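Local coordinates for UDP-N-acetylmuramate--L-alanine ligase (Thermotoga maritima, PDB 1J6U), which catalyses the ATP-dependent ligation of L-alanine to UDP-N-acetylmuramate, a cytoplasmic step of peptidoglycan biosynthesis, at residues Asp233-Leu245 against Leu280-Leu292. Numbering follows the deposited sequence.
Sequences DVTFGVKKGTYTL and LNALAVIALFDSL
Y243 lies with one ring face over the backbone of helix 276-291 at A287, whose CA stands 4.0 Å from the ring centroid in a CH-pi contact, while A287 CB meets Y243 CD1 at 3.4 Å. With CG anti to its carbonyl carbon (chi1 -64°), the ring reaches along the helix until its hydroxyl arrives at D290. Y243 OH donates a short hydrogen bond of 2.5 Å to D290 OD2, which lies at the ring edge, near its plane, and is met on the anti side of the carboxylate, somewhat out of the carboxylate plane; ring and carboxylate are turned 72° apart. The same oxygen forms a salt bridge with K261, and D290 OD1 bonds to the hydroxyl of Y266, so the neighbouring antiparallel sheet engages both oxygens. F236 presents a ring face to the preceding turn of the helix: A284 CB sits 3.6 Å from its centroid, 21° off the normal, and F222 also meets this ring. Strand 234-236 edges the mixed sheet of the Mur ligase middle domain, and strand 243-250 begins the small antiparallel sheet; Y243 N to T235 O and G237 N to Y243 O pair their backbones, and T242, just before the second strand, exchanges backbone N-H to hydroxyl bonds with T235. The helix runs roughly antiparallel to both, its axis approaching that of strand 234-236 to 8.0 Å, and so spans the junction of the sheets. L283 packs against the CB atoms of both aromatic residues, its CD1 3.5 Å from F236 CB and its CD2 on Y243 CB, with V259 alongside. Nearer the helix N-terminus, L280 CD1 touches both V238 CG2 and L245 CD1, 3.9 Å from each, its side chain about 8 Å from G124 in the predicted ATP-binding stretch.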
loop_
_atom_site.group_PDB
_atom_site.type_symbol
_atom_site.label_atom_id
_atom_site.label_comp_id
_atom_site.label_asym_id
_atom_site.label_seq_id
_atom_site.Cartn_x
_atom_site.Cartn_y
_atom_site.Cartn_z
ATOM N N ASP A 233 23.023 2.471 -5.213
ATOM C CA ASP A 233 23.965 2.345 -6.292
ATOM C C ASP A 233 23.532 3.421 -7.281
ATOM O O ASP A 233 24.343 3.960 -8.002
ATOM C CB ASP A 233 23.870 0.944 -6.850
ATOM C CG ASP A 233 24.342 -0.094 -5.846
ATOM O OD1 ASP A 233 23.637 -1.114 -5.637
ATOM O OD2 ASP A 233 25.435 0.123 -5.260
ATOM N N VAL A 234 22.231 3.711 -7.321
ATOM C CA VAL A 234 21.671 4.801 -8.134
ATOM C C VAL A 234 20.583 5.472 -7.287
ATOM O O VAL A 234 19.965 4.843 -6.408
ATOM C CB VAL A 234 21.050 4.356 -9.495
ATOM C CG1 VAL A 234 22.079 3.637 -10.308
ATOM C CG2 VAL A 234 19.835 3.489 -9.278
ATOM N N THR A 235 20.369 6.757 -7.547
ATOM C CA THR A 235 19.378 7.530 -6.819
ATOM C C THR A 235 18.401 8.314 -7.701
ATOM O O THR A 235 18.604 8.492 -8.917
ATOM C CB THR A 235 20.050 8.525 -5.869
ATOM O OG1 THR A 235 20.786 9.481 -6.637
ATOM C CG2 THR A 235 20.978 7.811 -4.940
ATOM N N PHE A 236 17.321 8.756 -7.058
ATOM C CA PHE A 236 16.275 9.543 -7.710
ATOM C C PHE A 236 15.902 10.570 -6.646
ATOM O O PHE A 236 15.957 10.313 -5.441
ATOM C CB PHE A 236 15.043 8.678 -8.104
ATOM C CG PHE A 236 14.359 8.025 -6.933
ATOM C CD1 PHE A 236 13.323 8.680 -6.256
ATOM C CD2 PHE A 236 14.834 6.831 -6.423
ATOM C CE1 PHE A 236 12.779 8.157 -5.067
ATOM C CE2 PHE A 236 14.309 6.293 -5.233
ATOM C CZ PHE A 236 13.277 6.956 -4.542
ATOM N N GLY A 237 15.531 11.740 -7.123
ATOM C CA GLY A 237 15.184 12.825 -6.255
ATOM C C GLY A 237 14.584 13.880 -7.139
ATOM O O GLY A 237 14.352 13.674 -8.338
ATOM N N VAL A 238 14.313 15.024 -6.550
ATOM C CA VAL A 238 13.703 16.066 -7.318
ATOM C C VAL A 238 14.786 16.953 -7.869
ATOM O O VAL A 238 14.895 17.141 -9.088
ATOM C CB VAL A 238 12.755 16.892 -6.449
ATOM C CG1 VAL A 238 12.101 17.935 -7.290
ATOM C CG2 VAL A 238 11.700 15.988 -5.831
ATOM N N LYS A 239 15.607 17.479 -6.973
ATOM C CA LYS A 239 16.647 18.392 -7.403
ATOM C C LYS A 239 18.020 17.757 -7.419
ATOM O O LYS A 239 18.892 18.229 -8.122
ATOM C CB LYS A 239 16.626 19.645 -6.533
ATOM C CG LYS A 239 15.368 20.485 -6.727
ATOM N N LYS A 240 18.198 16.676 -6.665
ATOM C CA LYS A 240 19.466 15.968 -6.635
ATOM C C LYS A 240 19.249 14.472 -6.771
ATOM O O LYS A 240 18.183 13.950 -6.420
ATOM C CB LYS A 240 20.254 16.275 -5.356
ATOM C CG LYS A 240 19.592 15.908 -4.062
ATOM C CD LYS A 240 20.486 16.299 -2.885
ATOM C CE LYS A 240 19.788 16.074 -1.540
ATOM N NZ LYS A 240 20.702 16.305 -0.375
ATOM N N GLY A 241 20.264 13.798 -7.313
ATOM C CA GLY A 241 20.216 12.360 -7.513
ATOM C C GLY A 241 20.562 11.945 -8.930
ATOM O O GLY A 241 20.706 12.794 -9.805
ATOM N N THR A 242 20.708 10.642 -9.168
ATOM C CA THR A 242 21.029 10.170 -10.511
ATOM C C THR A 242 19.880 10.554 -11.466
ATOM O O THR A 242 20.096 11.082 -12.548
ATOM C CB THR A 242 21.177 8.638 -10.560
ATOM O OG1 THR A 242 22.004 8.192 -9.491
ATOM C CG2 THR A 242 21.782 8.196 -11.904
ATOM N N TYR A 243 18.653 10.236 -11.071
ATOM C CA TYR A 243 17.504 10.585 -11.885
ATOM C C TYR A 243 16.878 11.726 -11.153
ATOM O O TYR A 243 16.684 11.678 -9.934
ATOM C CB TYR A 243 16.560 9.414 -12.014
ATOM C CG TYR A 243 17.248 8.306 -12.744
ATOM C CD1 TYR A 243 18.029 7.380 -12.062
ATOM C CD2 TYR A 243 17.183 8.233 -14.126
ATOM C CE1 TYR A 243 18.722 6.430 -12.752
ATOM C CE2 TYR A 243 17.858 7.290 -14.820
ATOM C CZ TYR A 243 18.635 6.391 -14.134
ATOM O OH TYR A 243 19.355 5.457 -14.835
ATOM N N THR A 244 16.568 12.754 -11.928
ATOM C CA THR A 244 16.056 14.005 -11.407
ATOM C C THR A 244 14.831 14.548 -12.179
ATOM O O THR A 244 14.553 14.131 -13.314
ATOM C CB THR A 244 17.289 14.962 -11.392
ATOM O OG1 THR A 244 17.760 15.070 -10.046
ATOM C CG2 THR A 244 17.017 16.306 -12.015
ATOM N N LEU A 245 14.089 15.450 -11.551
ATOM C CA LEU A 245 12.906 16.049 -12.181
ATOM C C LEU A 245 13.198 17.438 -12.685
ATOM O O LEU A 245 13.564 18.325 -11.913
ATOM C CB LEU A 245 11.764 16.158 -11.188
ATOM C CG LEU A 245 11.217 14.819 -10.766
ATOM C CD1 LEU A 245 10.047 15.040 -9.839
ATOM C CD2 LEU A 245 10.773 14.067 -12.008
ATOM N N LEU A 280 7.728 10.428 -7.936
ATOM C CA LEU A 280 8.905 9.929 -7.254
ATOM C C LEU A 280 8.928 8.401 -7.261
ATOM O O LEU A 280 9.965 7.806 -7.474
ATOM C CB LEU A 280 8.960 10.489 -5.827
ATOM C CG LEU A 280 9.904 11.680 -5.590
ATOM C CD1 LEU A 280 10.091 12.525 -6.830
ATOM C CD2 LEU A 280 9.348 12.512 -4.472
ATOM N N ASN A 281 7.781 7.770 -7.060
ATOM C CA ASN A 281 7.704 6.318 -7.080
ATOM C C ASN A 281 8.005 5.797 -8.492
ATOM O O ASN A 281 8.584 4.733 -8.652
ATOM C CB ASN A 281 6.288 5.805 -6.675
ATOM C CG ASN A 281 5.902 6.157 -5.239
ATOM O OD1 ASN A 281 6.754 6.289 -4.346
ATOM N ND2 ASN A 281 4.600 6.286 -5.008
ATOM N N ALA A 282 7.511 6.500 -9.502
ATOM C CA ALA A 282 7.748 6.106 -10.872
ATOM C C ALA A 282 9.258 6.328 -11.183
ATOM O O ALA A 282 9.867 5.485 -11.833
ATOM C CB ALA A 282 6.897 6.915 -11.782
ATOM N N LEU A 283 9.828 7.444 -10.710
ATOM C CA LEU A 283 11.240 7.751 -10.870
ATOM C C LEU A 283 12.072 6.572 -10.311
ATOM O O LEU A 283 12.974 6.079 -10.979
ATOM C CB LEU A 283 11.619 9.007 -10.091
ATOM C CG LEU A 283 12.127 10.258 -10.832
ATOM C CD1 LEU A 283 13.201 10.916 -10.002
ATOM C CD2 LEU A 283 12.693 9.917 -12.195
ATOM N N ALA A 284 11.775 6.109 -9.098
ATOM C CA ALA A 284 12.526 4.983 -8.547
ATOM C C ALA A 284 12.399 3.761 -9.456
ATOM O O ALA A 284 13.342 2.968 -9.597
ATOM C CB ALA A 284 12.035 4.637 -7.139
ATOM N N VAL A 285 11.237 3.600 -10.077
ATOM C CA VAL A 285 11.053 2.471 -10.961
ATOM C C VAL A 285 11.941 2.601 -12.210
ATOM O O VAL A 285 12.614 1.666 -12.630
ATOM C CB VAL A 285 9.555 2.321 -11.366
ATOM C CG1 VAL A 285 9.421 1.275 -12.513
ATOM C CG2 VAL A 285 8.726 1.821 -10.127
ATOM N N ILE A 286 11.881 3.764 -12.825
ATOM C CA ILE A 286 12.676 4.077 -13.976
ATOM C C ILE A 286 14.161 3.841 -13.629
ATOM O O ILE A 286 14.900 3.245 -14.394
ATOM C CB ILE A 286 12.451 5.541 -14.337
ATOM C CG1 ILE A 286 11.198 5.656 -15.173
ATOM C CG2 ILE A 286 13.652 6.124 -15.103
ATOM C CD1 ILE A 286 10.697 7.102 -15.223
ATOM N N ALA A 287 14.576 4.312 -12.462
ATOM C CA ALA A 287 15.941 4.173 -12.051
ATOM C C ALA A 287 16.344 2.729 -11.981
ATOM O O ALA A 287 17.444 2.375 -12.410
ATOM C CB ALA A 287 16.185 4.869 -10.701
ATOM N N LEU A 288 15.474 1.882 -11.453
ATOM C CA LEU A 288 15.827 0.483 -11.345
ATOM C C LEU A 288 16.005 -0.162 -12.725
ATOM O O LEU A 288 17.053 -0.714 -13.026
ATOM C CB LEU A 288 14.753 -0.288 -10.577
ATOM C CG LEU A 288 14.938 -1.808 -10.563
ATOM C CD1 LEU A 288 16.153 -2.124 -9.717
ATOM C CD2 LEU A 288 13.736 -2.503 -10.008
ATOM N N PHE A 289 14.966 -0.102 -13.541
ATOM C CA PHE A 289 14.974 -0.693 -14.861
ATOM C C PHE A 289 16.010 -0.156 -15.848
ATOM O O PHE A 289 16.571 -0.921 -16.655
ATOM C CB PHE A 289 13.573 -0.612 -15.450
ATOM C CG PHE A 289 12.658 -1.641 -14.888
ATOM C CD1 PHE A 289 11.731 -1.320 -13.891
ATOM C CD2 PHE A 289 12.788 -2.949 -15.284
ATOM C CE1 PHE A 289 10.957 -2.305 -13.306
ATOM C CE2 PHE A 289 12.011 -3.952 -14.704
ATOM C CZ PHE A 289 11.090 -3.633 -13.710
ATOM N N ASP A 290 16.248 1.148 -15.784
ATOM C CA ASP A 290 17.250 1.794 -16.608
ATOM C C ASP A 290 18.591 1.210 -16.126
ATOM O O ASP A 290 19.427 0.791 -16.916
ATOM C CB ASP A 290 17.212 3.304 -16.375
ATOM C CG ASP A 290 17.917 4.093 -17.483
ATOM O OD1 ASP A 290 17.819 3.690 -18.646
ATOM O OD2 ASP A 290 18.541 5.129 -17.208
ATOM N N SER A 291 18.774 1.138 -14.816
ATOM C CA SER A 291 20.008 0.611 -14.288
ATOM C C SER A 291 20.239 -0.833 -14.730
ATOM O O SER A 291 21.387 -1.290 -14.818
ATOM C CB SER A 291 20.001 0.728 -12.769
ATOM O OG SER A 291 20.389 2.043 -12.386
ATOM N N LEU A 292 19.154 -1.546 -15.023
ATOM C CA LEU A 292 19.280 -2.928 -15.433
ATOM C C LEU A 292 19.292 -3.011 -16.947
ATOM O O LEU A 292 19.110 -4.080 -17.502
ATOM C CB LEU A 292 18.120 -3.764 -14.887
ATOM C CG LEU A 292 18.049 -4.069 -13.386
ATOM C CD1 LEU A 292 16.734 -4.776 -13.039
ATOM C CD2 LEU A 292 19.204 -4.953 -12.998
#